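Putative uncharacterized protein (Streptococcus pyogenes serotype M1, PDB 3VZH) is a Cas5d-type endoribonuclease of the CRISPR system that probably cleaves precursor CRISPR RNA into the short guide RNAs of microbial adaptive immunity. Local coordinates at residues Y10-S14 and L147-Q153; F174-A178 and K188-T192; Q69-V75 and S87-S93; S161-N167 and M196-V200. All blocks are in the same frame, centred on the assembly; numbering follows the deposited sequence.

Contact 1: Y10-S14 and L147-Q153; sequences YVRVS and LVDDISQ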
loop_
_atom_site.group_PDB
_atom_site.type_symbol
_atom_site.label_atom_id
_atom_site.label_comp_id
_atom_site.label_asym_id
_atom_site.label_seq_id
_atom_site.Cartn_x
_atom_site.Cartn_y
_atom_site.Cartn_z
ATOM N N TYR A 10 1.819 3.118 11.089
ATOM C CA TYR A 10 1.796 4.266 10.147
ATOM C C TYR A 10 3.193 4.467 9.614
ATOM O O TYR A 10 4.192 4.436 10.396
ATOM C CB TYR A 10 1.432 5.526 10.993
ATOM C CG TYR A 10 0.089 5.389 11.695
ATOM C CD1 TYR A 10 -1.089 5.790 11.021
ATOM C CD2 TYR A 10 -0.013 4.868 12.944
ATOM C CE1 TYR A 10 -2.294 5.677 11.616
ATOM C CE2 TYR A 10 -1.261 4.765 13.568
ATOM C CZ TYR A 10 -2.372 5.134 12.833
ATOM O OH TYR A 10 -3.651 5.104 13.362
ATOM N N VAL A 11 3.321 4.715 8.299
ATOM C CA VAL A 11 4.627 4.917 7.719
ATOM C C VAL A 11 4.525 5.981 6.695
ATOM O O VAL A 11 3.424 6.154 6.065
ATOM C CB VAL A 11 5.212 3.677 7.022
ATOM C CG1 VAL A 11 5.693 2.663 8.042
ATOM C CG2 VAL A 11 4.188 3.077 6.080
ATOM N N ARG A 12 5.602 6.726 6.537
ATOM C CA ARG A 12 5.720 7.710 5.439
ATOM C C ARG A 12 6.601 7.074 4.358
ATOM O O ARG A 12 7.761 6.681 4.644
ATOM C CB ARG A 12 6.409 8.933 5.984
ATOM C CG ARG A 12 6.576 10.085 4.938
ATOM C CD ARG A 12 7.118 11.302 5.685
ATOM N NE ARG A 12 6.994 12.497 4.862
ATOM C CZ ARG A 12 7.816 12.828 3.880
ATOM N NH1 ARG A 12 8.821 12.010 3.527
ATOM N NH2 ARG A 12 7.652 13.992 3.216
ATOM N N VAL A 13 6.113 6.995 3.124
ATOM C CA VAL A 13 6.915 6.447 2.056
ATOM C C VAL A 13 7.042 7.530 1.006
ATOM O O VAL A 13 5.996 8.146 0.599
ATOM C CB VAL A 13 6.190 5.246 1.405
ATOM C CG1 VAL A 13 7.089 4.589 0.367
ATOM C CG2 VAL A 13 5.775 4.175 2.457
ATOM N N SER A 14 8.266 7.752 0.544
ATOM C CA SER A 14 8.539 8.822 -0.457
ATOM C C SER A 14 9.452 8.349 -1.572
ATOM O O SER A 14 10.155 7.348 -1.424
ATOM C CB SER A 14 9.069 10.040 0.254
ATOM O OG SER A 14 10.351 9.753 0.846
ATOM N N LEU A 147 11.603 5.329 -0.044
ATOM C CA LEU A 147 12.207 5.519 1.269
ATOM C C LEU A 147 11.094 5.383 2.268
ATOM O O LEU A 147 10.060 6.087 2.127
ATOM C CB LEU A 147 12.763 6.925 1.357
ATOM C CG LEU A 147 13.098 7.461 2.766
ATOM C CD1 LEU A 147 14.243 6.572 3.286
ATOM C CD2 LEU A 147 13.491 8.952 2.689
ATOM N N VAL A 148 11.266 4.525 3.275
ATOM C CA VAL A 148 10.241 4.322 4.317
ATOM C C VAL A 148 10.767 5.000 5.594
ATOM O O VAL A 148 11.947 4.759 5.995
ATOM C CB VAL A 148 10.076 2.823 4.622
ATOM C CG1 VAL A 148 9.311 2.588 5.924
ATOM C CG2 VAL A 148 9.231 2.211 3.491
ATOM N N ASP A 149 9.952 5.839 6.196
ATOM C CA ASP A 149 10.291 6.354 7.527
ATOM C C ASP A 149 9.128 6.216 8.518
ATOM O O ASP A 149 7.932 6.182 8.157
ATOM C CB ASP A 149 10.749 7.845 7.480
ATOM C CG ASP A 149 12.254 7.991 7.118
ATOM O OD1 ASP A 149 13.108 7.286 7.691
ATOM O OD2 ASP A 149 12.555 8.800 6.235
ATOM N N ASP A 150 9.507 6.166 9.788
ATOM C CA ASP A 150 8.597 6.019 10.902
ATOM C C ASP A 150 7.788 7.307 11.137
ATOM O O ASP A 150 8.344 8.437 11.126
ATOM C CB ASP A 150 9.454 5.777 12.153
ATOM C CG ASP A 150 8.609 5.168 13.307
ATOM O OD1 ASP A 150 9.235 4.798 14.307
ATOM O OD2 ASP A 150 7.334 4.953 13.128
ATOM N N ILE A 151 6.452 7.181 11.187
ATOM C CA ILE A 151 5.666 8.345 11.717
ATOM C C ILE A 151 4.701 7.788 12.770
ATOM O O ILE A 151 4.461 6.615 12.772
ATOM C CB ILE A 151 4.867 9.033 10.619
ATOM C CG1 ILE A 151 3.890 8.046 9.926
ATOM C CG2 ILE A 151 5.832 9.712 9.601
ATOM C CD1 ILE A 151 2.889 8.737 8.948
ATOM N N SER A 152 4.186 8.644 13.629
ATOM C CA SER A 152 3.287 8.194 14.706
ATOM C C SER A 152 1.845 8.456 14.192
ATOM O O SER A 152 1.629 9.103 13.159
ATOM C CB SER A 152 3.537 9.047 15.956
ATOM O OG SER A 152 3.138 10.366 15.714
ATOM N N GLN A 153 0.866 7.977 14.977
ATOM C CA GLN A 153 -0.539 8.148 14.657
ATOM C C GLN A 153 -0.814 9.586 14.565
ATOM O O GLN A 153 -1.483 10.025 13.632
ATOM C CB GLN A 153 -1.395 7.505 15.749
ATOM C CG GLN A 153 -2.892 7.603 15.339
ATOM C CD GLN A 153 -3.833 7.105 16.416
ATOM O OE1 GLN A 153 -3.425 6.434 17.338
ATOM N NE2 GLN A 153 -5.113 7.451 16.293
HETATM O O HOH W 1 3.681 3.635 13.322
HETATM O O HOH W 2 9.615 8.890 3.391
HETATM O O HOH W 3 11.059 10.382 5.077
#
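Four backbone hydrogen bonds join Tyr10-Ser14 to Leu147-Gln153 as antiparallel strands. Arg12 and Asp149 exchange a reciprocal pair, Arg12 N to Asp149 O at 2.9 Å and Asp149 N to Arg12 O at 2.8 Å, and Ser14 and Leu147 do the same, with Ser14 N to Leu147 O at 2.9 Å and Leu147 N to Ser14 O at 2.8 Å. The intervening residues Val11 and Val13 turn their backbone bonds the other way, to Ile99 and Tyr97 of strand 95-105, so that strand 9-15 lies inside the sheet. Past Asp150 the pairing gives way to water: water 1 accepts from Tyr10 N (3.0 Å) and donates to Ile151 O (3.1 Å). On the face bearing Arg12 and Ser14, water 2 connects Arg12 NH1, Ser14 OG and Leu147 O, while water 3 donates to Asp149 OD2 at 2.5 Å. Ser152 OG caps helix 153-158 through Glu155 N. Gln153 CA packs over the Tyr10 ring, 3.8 Å from its centroid. In this ferredoxin-like (RRM-type) sheet the face of Val11, Val13 and Val148, against helix 39-49, is thus largely apolar, with Asp150 at its end salt-bridged to Arg130; on the other face water 3 links the side chains of Arg12 and Asp149, its bond to Arg12 NH1 being weak.

Contact 2: F174-A178 and K188-T192; sequences FHSFA and KSYFT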
loop_
_atom_site.group_PDB
_atom_site.type_symbol
_atom_site.label_atom_id
_atom_site.label_comp_id
_atom_site.label_asym_id
_atom_site.label_seq_id
_atom_site.Cartn_x
_atom_site.Cartn_y
_atom_site.Cartn_z
ATOM N N PHE A 174 -7.395 -1.071 -10.671
ATOM C CA PHE A 174 -6.928 -2.341 -10.108
ATOM C C PHE A 174 -6.806 -2.234 -8.582
ATOM O O PHE A 174 -6.282 -1.239 -8.043
ATOM C CB PHE A 174 -5.608 -2.734 -10.751
ATOM C CG PHE A 174 -5.042 -4.010 -10.238
ATOM C CD1 PHE A 174 -3.880 -3.990 -9.480
ATOM C CD2 PHE A 174 -5.658 -5.232 -10.493
ATOM C CE1 PHE A 174 -3.341 -5.182 -8.965
ATOM C CE2 PHE A 174 -5.111 -6.435 -10.010
ATOM C CZ PHE A 174 -3.940 -6.404 -9.238
ATOM N N HIS A 175 -7.345 -3.244 -7.876
ATOM C CA HIS A 175 -7.283 -3.307 -6.421
ATOM C C HIS A 175 -6.228 -4.331 -6.050
ATOM O O HIS A 175 -5.206 -3.976 -5.480
ATOM C CB HIS A 175 -8.630 -3.780 -5.899
ATOM C CG HIS A 175 -8.741 -3.885 -4.388
ATOM N ND1 HIS A 175 -8.335 -4.977 -3.699
ATOM C CD2 HIS A 175 -9.317 -3.009 -3.446
ATOM C CE1 HIS A 175 -8.617 -4.788 -2.374
ATOM N NE2 HIS A 175 -9.246 -3.604 -2.244
ATOM N N SER A 176 -6.462 -5.604 -6.374
ATOM C CA SER A 176 -5.497 -6.662 -6.055
ATOM C C SER A 176 -5.885 -7.962 -6.702
ATOM O O SER A 176 -6.980 -8.083 -7.253
ATOM C CB SER A 176 -5.358 -6.857 -4.534
ATOM O OG SER A 176 -6.613 -6.936 -3.882
ATOM N N PHE A 177 -4.948 -8.910 -6.714
ATOM C CA PHE A 177 -5.256 -10.281 -7.051
ATOM C C PHE A 177 -5.630 -11.141 -5.851
ATOM O O PHE A 177 -5.170 -10.861 -4.723
ATOM C CB PHE A 177 -4.032 -10.951 -7.668
ATOM C CG PHE A 177 -3.682 -10.456 -9.019
ATOM C CD1 PHE A 177 -4.485 -10.769 -10.116
ATOM C CD2 PHE A 177 -2.499 -9.754 -9.218
ATOM C CE1 PHE A 177 -4.149 -10.338 -11.383
ATOM C CE2 PHE A 177 -2.137 -9.339 -10.484
ATOM C CZ PHE A 177 -2.969 -9.630 -11.567
ATOM N N ALA A 178 -6.412 -12.201 -6.135
ATOM C CA ALA A 178 -6.630 -13.363 -5.257
ATOM C C ALA A 178 -5.864 -14.587 -5.823
ATOM O O ALA A 178 -5.937 -14.880 -7.023
ATOM C CB ALA A 178 -8.111 -13.710 -5.146
ATOM N N LYS A 188 -8.219 -14.652 -9.415
ATOM C CA LYS A 188 -9.127 -13.527 -9.630
ATOM C C LYS A 188 -8.360 -12.225 -9.623
ATOM O O LYS A 188 -7.306 -12.110 -8.958
ATOM C CB LYS A 188 -10.241 -13.468 -8.535
ATOM C CG LYS A 188 -11.174 -14.698 -8.459
ATOM C CD LYS A 188 -11.894 -14.843 -7.123
ATOM C CE LYS A 188 -12.515 -16.238 -6.947
ATOM N NZ LYS A 188 -13.969 -16.280 -7.268
ATOM N N SER A 189 -8.885 -11.230 -10.354
ATOM C CA SER A 189 -8.470 -9.835 -10.168
ATOM C C SER A 189 -9.672 -9.003 -9.746
ATOM O O SER A 189 -10.837 -9.299 -10.113
ATOM C CB SER A 189 -7.814 -9.231 -11.398
ATOM O OG SER A 189 -8.768 -9.199 -12.460
ATOM N N TYR A 190 -9.384 -8.017 -8.908
ATOM C CA TYR A 190 -10.410 -7.187 -8.326
ATOM C C TYR A 190 -10.123 -5.761 -8.741
ATOM O O TYR A 190 -8.963 -5.277 -8.649
ATOM C CB TYR A 190 -10.424 -7.267 -6.790
ATOM C CG TYR A 190 -10.826 -8.616 -6.249
ATOM C CD1 TYR A 190 -12.128 -8.847 -5.792
ATOM C CD2 TYR A 190 -9.903 -9.681 -6.216
ATOM C CE1 TYR A 190 -12.503 -10.077 -5.292
ATOM C CE2 TYR A 190 -10.272 -10.931 -5.722
ATOM C CZ TYR A 190 -11.565 -11.129 -5.274
ATOM O OH TYR A 190 -11.938 -12.366 -4.798
ATOM N N PHE A 191 -11.197 -5.087 -9.169
ATOM C CA PHE A 191 -11.141 -3.657 -9.576
ATOM C C PHE A 191 -12.235 -2.937 -8.829
ATOM O O PHE A 191 -13.297 -3.554 -8.566
ATOM C CB PHE A 191 -11.362 -3.479 -11.083
ATOM C CG PHE A 191 -10.232 -3.999 -11.910
ATOM C CD1 PHE A 191 -9.302 -3.113 -12.480
ATOM C CD2 PHE A 191 -10.108 -5.363 -12.156
ATOM C CE1 PHE A 191 -8.248 -3.591 -13.262
ATOM C CE2 PHE A 191 -9.065 -5.827 -12.944
ATOM C CZ PHE A 191 -8.122 -4.950 -13.472
ATOM N N THR A 192 -12.034 -1.643 -8.553
ATOM C CA THR A 192 -13.089 -0.910 -7.899
ATOM C C THR A 192 -12.912 0.587 -8.075
ATOM O O THR A 192 -11.797 1.004 -8.368
ATOM C CB THR A 192 -13.270 -1.332 -6.401
ATOM O OG1 THR A 192 -14.661 -1.137 -6.014
ATOM C CG2 THR A 192 -12.257 -0.586 -5.399
#
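Lys188 opens the pairing of this beta hairpin: its O accepts from Ala178 N at 3.0 Å, while the return bond from Lys188 N to Ala178 O, at 3.3 Å, is weak. The same carbonyl meets the edge of the Phe177 ring, Lys188 O lying 3.3 Å from Phe177 CD1. Ser189 sits opposite Phe177 in a non-hydrogen-bonded pair and packs its CB 3.8 Å from Phe177 CE1; its hydroxyl is engaged by Asn213. Tyr190 faces a classic beta bulge formed by His175 and Ser176. Its O accepts from His175 N at 2.7 Å and, weakly, from Ser176 N at 3.4 Å, and Tyr190 N donates to Ser176 O at 2.9 Å. The Tyr190 ring meets Ala178 with its edge, Tyr190 CE2 lying 3.6 Å from Ala178 CB. Phe191 presents its ring face to the edge of Phe174 in a T-shaped stack, centroids 5.6 Å apart and planes at 69°. Thr192 CG2 lies 4.3 Å from His175 CD2, and Thr192 OG1 hydrogen-bonds to Asp210 N. Beyond the hairpin, strand 188-197 pairs on with strand 200-213, through Phe191 with Ile211 and Ser189 with Asn213, while Gln40 of helix 39-49 bonds to the backbone of His175 and Phe177.

Contact 3: Q69-V75 and S87-S93; sequences QTELQGV and SYVSYLS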
loop_
_atom_site.group_PDB
_atom_site.type_symbol
_atom_site.label_atom_id
_atom_site.label_comp_id
_atom_site.label_asym_id
_atom_site.label_seq_id
_atom_site.Cartn_x
_atom_site.Cartn_y
_atom_site.Cartn_z
ATOM N N GLN A 69 2.011 14.895 -10.119
ATOM C CA GLN A 69 2.809 15.443 -11.230
ATOM C C GLN A 69 3.355 14.223 -11.929
ATOM O O GLN A 69 3.522 13.198 -11.282
ATOM C CB GLN A 69 4.005 16.215 -10.625
ATOM C CG GLN A 69 3.632 17.473 -9.837
ATOM C CD GLN A 69 4.860 18.310 -9.491
ATOM O OE1 GLN A 69 5.184 19.236 -10.212
ATOM N NE2 GLN A 69 5.544 17.976 -8.410
ATOM N N THR A 70 3.563 14.311 -13.233
ATOM C CA THR A 70 4.076 13.185 -13.972
ATOM C C THR A 70 5.282 13.615 -14.805
ATOM O O THR A 70 5.489 14.818 -15.056
ATOM C CB THR A 70 2.997 12.578 -14.914
ATOM O OG1 THR A 70 2.711 13.478 -15.982
ATOM C CG2 THR A 70 1.651 12.244 -14.125
ATOM N N GLU A 71 6.040 12.598 -15.245
ATOM C CA GLU A 71 7.201 12.789 -16.059
ATOM C C GLU A 71 7.235 11.676 -17.045
ATOM O O GLU A 71 6.907 10.538 -16.736
ATOM C CB GLU A 71 8.472 12.730 -15.222
ATOM C CG GLU A 71 8.597 13.929 -14.311
ATOM C CD GLU A 71 9.147 15.164 -15.030
ATOM O OE1 GLU A 71 9.175 16.236 -14.414
ATOM O OE2 GLU A 71 9.569 15.084 -16.195
ATOM N N LEU A 72 7.677 12.031 -18.241
ATOM C CA LEU A 72 7.630 11.124 -19.364
ATOM C C LEU A 72 9.011 10.602 -19.604
ATOM O O LEU A 72 9.990 11.363 -19.512
ATOM C CB LEU A 72 7.132 11.922 -20.582
ATOM C CG LEU A 72 6.608 11.288 -21.882
ATOM C CD1 LEU A 72 5.731 10.067 -21.600
ATOM C CD2 LEU A 72 5.847 12.356 -22.713
ATOM N N GLN A 73 9.131 9.321 -19.944
ATOM C CA GLN A 73 10.434 8.810 -20.317
ATOM C C GLN A 73 10.328 8.045 -21.678
ATOM O O GLN A 73 9.525 7.101 -21.795
ATOM C CB GLN A 73 11.017 7.883 -19.223
ATOM C CG GLN A 73 12.356 7.237 -19.699
ATOM C CD GLN A 73 12.980 6.441 -18.596
ATOM O OE1 GLN A 73 12.642 5.269 -18.402
ATOM N NE2 GLN A 73 13.843 7.079 -17.817
ATOM N N GLY A 74 11.080 8.461 -22.692
ATOM C CA GLY A 74 11.041 7.791 -23.992
ATOM C C GLY A 74 12.114 6.702 -23.954
ATOM O O GLY A 74 13.215 6.952 -23.449
ATOM N N VAL A 75 11.798 5.494 -24.445
ATOM C CA VAL A 75 12.747 4.370 -24.444
ATOM C C VAL A 75 12.814 3.879 -25.897
ATOM O O VAL A 75 11.766 3.659 -26.535
ATOM C CB VAL A 75 12.359 3.238 -23.410
ATOM C CG1 VAL A 75 12.115 3.799 -21.991
ATOM C CG2 VAL A 75 11.124 2.463 -23.848
ATOM N N SER A 87 7.114 2.781 -26.548
ATOM C CA SER A 87 8.349 3.452 -26.249
ATOM C C SER A 87 8.212 4.676 -25.312
ATOM O O SER A 87 9.111 5.505 -25.289
ATOM C CB SER A 87 9.139 3.804 -27.518
ATOM O OG SER A 87 8.312 4.172 -28.636
ATOM N N TYR A 88 7.106 4.814 -24.576
ATOM C CA TYR A 88 7.015 5.863 -23.552
ATOM C C TYR A 88 6.592 5.218 -22.255
ATOM O O TYR A 88 5.784 4.269 -22.253
ATOM C CB TYR A 88 5.962 6.920 -23.921
ATOM C CG TYR A 88 6.211 7.651 -25.215
ATOM C CD1 TYR A 88 7.156 8.695 -25.290
ATOM C CD2 TYR A 88 5.478 7.313 -26.382
ATOM C CE1 TYR A 88 7.384 9.371 -26.497
ATOM C CE2 TYR A 88 5.678 7.985 -27.578
ATOM C CZ TYR A 88 6.634 9.008 -27.644
ATOM O OH TYR A 88 6.807 9.652 -28.856
ATOM N N VAL A 89 7.076 5.745 -21.134
ATOM C CA VAL A 89 6.607 5.296 -19.865
ATOM C C VAL A 89 6.299 6.585 -19.162
ATOM O O VAL A 89 7.155 7.487 -19.208
ATOM C CB VAL A 89 7.701 4.520 -19.052
ATOM C CG1 VAL A 89 7.149 4.121 -17.682
ATOM C CG2 VAL A 89 8.154 3.269 -19.832
ATOM N N SER A 90 5.098 6.705 -18.560
ATOM C CA SER A 90 4.741 7.945 -17.811
ATOM C C SER A 90 4.767 7.652 -16.313
ATOM O O SER A 90 3.959 6.834 -15.809
ATOM C CB SER A 90 3.337 8.533 -18.259
ATOM O OG SER A 90 2.942 9.689 -17.397
ATOM N N TYR A 91 5.664 8.314 -15.592
ATOM C CA TYR A 91 5.808 8.139 -14.137
ATOM C C TYR A 91 5.149 9.235 -13.312
ATOM O O TYR A 91 5.086 10.330 -13.746
ATOM C CB TYR A 91 7.323 8.206 -13.777
ATOM C CG TYR A 91 8.105 7.047 -14.300
ATOM C CD1 TYR A 91 8.233 5.869 -13.525
ATOM C CD2 TYR A 91 8.766 7.122 -15.558
ATOM C CE1 TYR A 91 8.958 4.777 -14.015
ATOM C CE2 TYR A 91 9.496 6.012 -16.063
ATOM C CZ TYR A 91 9.602 4.855 -15.277
ATOM O OH TYR A 91 10.321 3.748 -15.720
ATOM N N LEU A 92 4.716 8.920 -12.093
ATOM C CA LEU A 92 4.491 9.999 -11.117
ATOM C C LEU A 92 5.825 10.498 -10.684
ATOM O O LEU A 92 6.807 9.720 -10.554
ATOM C CB LEU A 92 3.727 9.365 -9.928
ATOM C CG LEU A 92 2.272 8.995 -10.259
ATOM C CD1 LEU A 92 1.744 8.107 -9.090
ATOM C CD2 LEU A 92 1.488 10.348 -10.307
ATOM N N SER A 93 5.854 11.763 -10.243
ATOM C CA SER A 93 7.066 12.359 -9.801
ATOM C C SER A 93 6.913 12.945 -8.394
ATOM O O SER A 93 5.847 13.401 -8.049
ATOM C CB SER A 93 7.352 13.528 -10.773
ATOM O OG SER A 93 8.546 14.100 -10.396
HETATM O O HOH W 4 3.089 13.364 -7.745
HETATM O O HOH W 5 3.632 12.389 -18.351
HETATM O O HOH W 6 8.263 16.467 -11.830
#
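Backbone hydrogen bonding dominates this two-stranded antiparallel pairing. Glu71 and Tyr91 exchange bonds of 2.9 Å (Glu71 N to Tyr91 O) and 2.8 Å (Tyr91 N to Glu71 O), and Gln73 and Val89 match them with Gln73 N to Val89 O at 2.8 Å and Val89 N to Gln73 O at 2.9 Å. Single bonds extend the pairing at both ends: Ser93 N to Gln69 O, 2.9 Å, and Val75 N to Ser87 O, 2.8 Å. Close CA-H...O contacts fill the intervals, among them Thr70 CA to Tyr91 O at 3.0 Å. Three waters add bridges at the Gln69-Glu71 end: one joins Gln69 N and Ser93 O, another the hydroxyls of Thr70 and Ser90, a third Glu71 OE1 and Ser93 OG. Apolar contact is sparse: Leu72 CD1 touches Tyr88 CB at 3.9 Å. The Tyr91 ring turns its edge to Gln73 CB, and its hydroxyl is held by Glu143. Strand 88-93 also pairs with strand 17-18, through Leu92 and Ala18, so 88-93 is the central strand of this small sheet and 70-74 an outer one. With few side chains packed together and many exposed, this projecting arm rests chiefly on main-chain hydrogen bonds, with water bridges at the Gln69-Glu71 end.

Contact 4: S161-N167 and M196-V200; sequences SYYNGVN and MKNGV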
loop_
_atom_site.group_PDB
_atom_site.type_symbol
_atom_site.label_atom_id
_atom_site.label_comp_id
_atom_site.label_asym_id
_atom_site.label_seq_id
_atom_site.Cartn_x
_atom_site.Cartn_y
_atom_site.Cartn_z
ATOM N N SER A 161 -2.720 17.091 3.531
ATOM C CA SER A 161 -2.528 16.694 2.077
ATOM C C SER A 161 -2.625 17.980 1.201
ATOM O O SER A 161 -3.426 18.907 1.491
ATOM C CB SER A 161 -3.676 15.846 1.657
ATOM O OG SER A 161 -3.650 15.484 0.229
ATOM N N TYR A 162 -1.825 17.998 0.131
ATOM C CA TYR A 162 -1.957 18.982 -0.966
ATOM C C TYR A 162 -3.455 19.044 -1.397
ATOM O O TYR A 162 -3.940 20.140 -1.725
ATOM C CB TYR A 162 -1.055 18.566 -2.144
ATOM C CG TYR A 162 -1.123 19.581 -3.327
ATOM C CD1 TYR A 162 -0.435 20.807 -3.277
ATOM C CD2 TYR A 162 -1.941 19.339 -4.453
ATOM C CE1 TYR A 162 -0.525 21.711 -4.337
ATOM C CE2 TYR A 162 -2.022 20.227 -5.521
ATOM C CZ TYR A 162 -1.303 21.374 -5.494
ATOM O OH TYR A 162 -1.418 22.210 -6.551
ATOM N N TYR A 163 -4.143 17.875 -1.378
ATOM C CA TYR A 163 -5.570 17.748 -1.838
ATOM C C TYR A 163 -6.637 17.933 -0.738
ATOM O O TYR A 163 -7.850 17.681 -0.911
ATOM C CB TYR A 163 -5.727 16.454 -2.671
ATOM C CG TYR A 163 -4.926 16.594 -3.923
ATOM C CD1 TYR A 163 -5.355 17.430 -4.965
ATOM C CD2 TYR A 163 -3.723 15.771 -4.144
ATOM C CE1 TYR A 163 -4.638 17.532 -6.167
ATOM C CE2 TYR A 163 -3.001 15.887 -5.318
ATOM C CZ TYR A 163 -3.472 16.773 -6.317
ATOM O OH TYR A 163 -2.753 16.920 -7.452
ATOM N N ASN A 164 -6.214 18.417 0.413
ATOM C CA ASN A 164 -7.211 18.680 1.407
ATOM C C ASN A 164 -8.282 19.657 0.866
ATOM O O ASN A 164 -7.953 20.668 0.278
ATOM C CB ASN A 164 -6.568 19.314 2.620
ATOM C CG ASN A 164 -7.488 19.283 3.814
ATOM O OD1 ASN A 164 -8.305 18.396 3.949
ATOM N ND2 ASN A 164 -7.385 20.300 4.651
ATOM N N GLY A 165 -9.531 19.400 1.181
ATOM C CA GLY A 165 -10.619 20.339 0.747
ATOM C C GLY A 165 -11.310 19.949 -0.571
ATOM O O GLY A 165 -12.345 20.512 -0.904
ATOM N N VAL A 166 -10.789 18.972 -1.319
ATOM C CA VAL A 166 -11.457 18.542 -2.524
ATOM C C VAL A 166 -11.485 17.050 -2.559
ATOM O O VAL A 166 -10.603 16.400 -1.958
ATOM C CB VAL A 166 -10.788 19.050 -3.859
ATOM C CG1 VAL A 166 -10.761 20.589 -3.912
ATOM C CG2 VAL A 166 -9.383 18.467 -4.007
ATOM N N ASN A 167 -12.466 16.510 -3.271
ATOM C CA ASN A 167 -12.472 15.069 -3.623
ATOM C C ASN A 167 -12.305 14.848 -5.118
ATOM O O ASN A 167 -12.707 15.655 -5.934
ATOM C CB ASN A 167 -13.775 14.393 -3.225
ATOM C CG ASN A 167 -14.101 14.566 -1.729
ATOM O OD1 ASN A 167 -13.250 14.913 -0.916
ATOM N ND2 ASN A 167 -15.405 14.395 -1.392
ATOM N N MET A 196 -10.511 9.617 -3.948
ATOM C CA MET A 196 -9.577 10.274 -3.031
ATOM C C MET A 196 -10.258 11.492 -2.388
ATOM O O MET A 196 -10.608 12.452 -3.103
ATOM C CB MET A 196 -8.311 10.668 -3.830
ATOM C CG MET A 196 -7.184 11.175 -2.920
ATOM S SD MET A 196 -5.680 11.646 -3.776
ATOM C CE MET A 196 -6.210 13.029 -4.842
ATOM N N LYS A 197 -10.435 11.476 -1.057
ATOM C CA LYS A 197 -11.225 12.509 -0.368
ATOM C C LYS A 197 -10.283 13.246 0.529
ATOM O O LYS A 197 -9.709 12.648 1.455
ATOM C CB LYS A 197 -12.354 11.862 0.486
ATOM C CG LYS A 197 -13.343 11.043 -0.380
ATOM C CD LYS A 197 -14.399 10.375 0.496
ATOM C CE LYS A 197 -15.524 9.793 -0.349
ATOM N NZ LYS A 197 -16.003 8.603 0.409
ATOM N N ASN A 198 -10.037 14.544 0.262
ATOM C CA ASN A 198 -9.061 15.307 0.974
ATOM C C ASN A 198 -7.687 14.693 0.921
ATOM O O ASN A 198 -6.930 14.791 1.915
ATOM C CB ASN A 198 -9.528 15.502 2.424
ATOM C CG ASN A 198 -10.895 16.204 2.488
ATOM O OD1 ASN A 198 -11.050 17.246 1.919
ATOM N ND2 ASN A 198 -11.855 15.626 3.200
ATOM N N GLY A 199 -7.405 14.011 -0.169
ATOM C CA GLY A 199 -6.145 13.267 -0.288
ATOM C C GLY A 199 -6.117 11.847 0.289
ATOM O O GLY A 199 -5.065 11.181 0.206
ATOM N N VAL A 200 -7.230 11.402 0.883
ATOM C CA VAL A 200 -7.302 10.155 1.647
ATOM C C VAL A 200 -7.994 9.092 0.800
ATOM O O VAL A 200 -9.132 9.308 0.308
ATOM C CB VAL A 200 -8.123 10.292 2.951
ATOM C CG1 VAL A 200 -7.955 8.972 3.732
ATOM C CG2 VAL A 200 -7.540 11.444 3.783
HETATM O O HOH W 7 -8.601 14.428 -2.759
#
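Tight turns shape both segments. A type I turn over Ser161-Asn164 runs into a type II turn over Tyr163-Val166, closed by Asn164 N to Ser161 O (3.0 Å) and Val166 N to Tyr163 O (3.2 Å). Opposite, a type I' turn over Lys197-Val200 links strands 188-197 and 200-213, with Asn198 and Gly199 at its tip, both at positive phi. The two meet where Asn198 N donates to Val166 O at 2.9 Å. Water 7 reinforces this, donating to Val166 O and Met196 O and accepting from Gly199 N. Asn167 and Lys197 form a non-hydrogen-bonded antiparallel pair, beginning the pairing of strands 167-171 and 188-197. Among side chains, Asn198 OD1 accepts from Gly165 N at 2.7 Å. Ser161 OG accepts from Tyr163 N at 2.9 Å, an ST turn, and also bonds to Val64 O. Ser161 OG lies 3.4 Å from Gly199 CA, where a CB would collide with it. Met196 CE makes a CH-pi contact over the Tyr163 ring, 4.2 Å from its centroid, and Met196 SD adds an oblique Met-aromatic contact at 5.4 Å from that centroid; Tyr163 OH binds Ile68 N. The hairpin tip is therefore fixed mostly by polar bonds to the loop's main chain, with methionine-tyrosine packing on one flank.

From the N terminus, contact 1 joins strand 9-15 to 147-153 across more than 130 residues, closing a loop that contains the whole of contact 3. Contact 3 is far more local, pairing 69-75 with 87-93 in a separate small sheet. Only after contact 1 has closed does contact 4 open at 161-167; it closes at 196-200 and encloses the hairpin of contact 2. Contacts 2 and 4 share strand 188-197, although their centres are 24 Å apart. No loops cross. Contacts 1, 2 and 4 reach the large antiparallel sheet, contacts 1 and 2 lying on opposite sides of the chain's centre, while contact 3 approaches contact 4 to about 6 Å between nearest atoms.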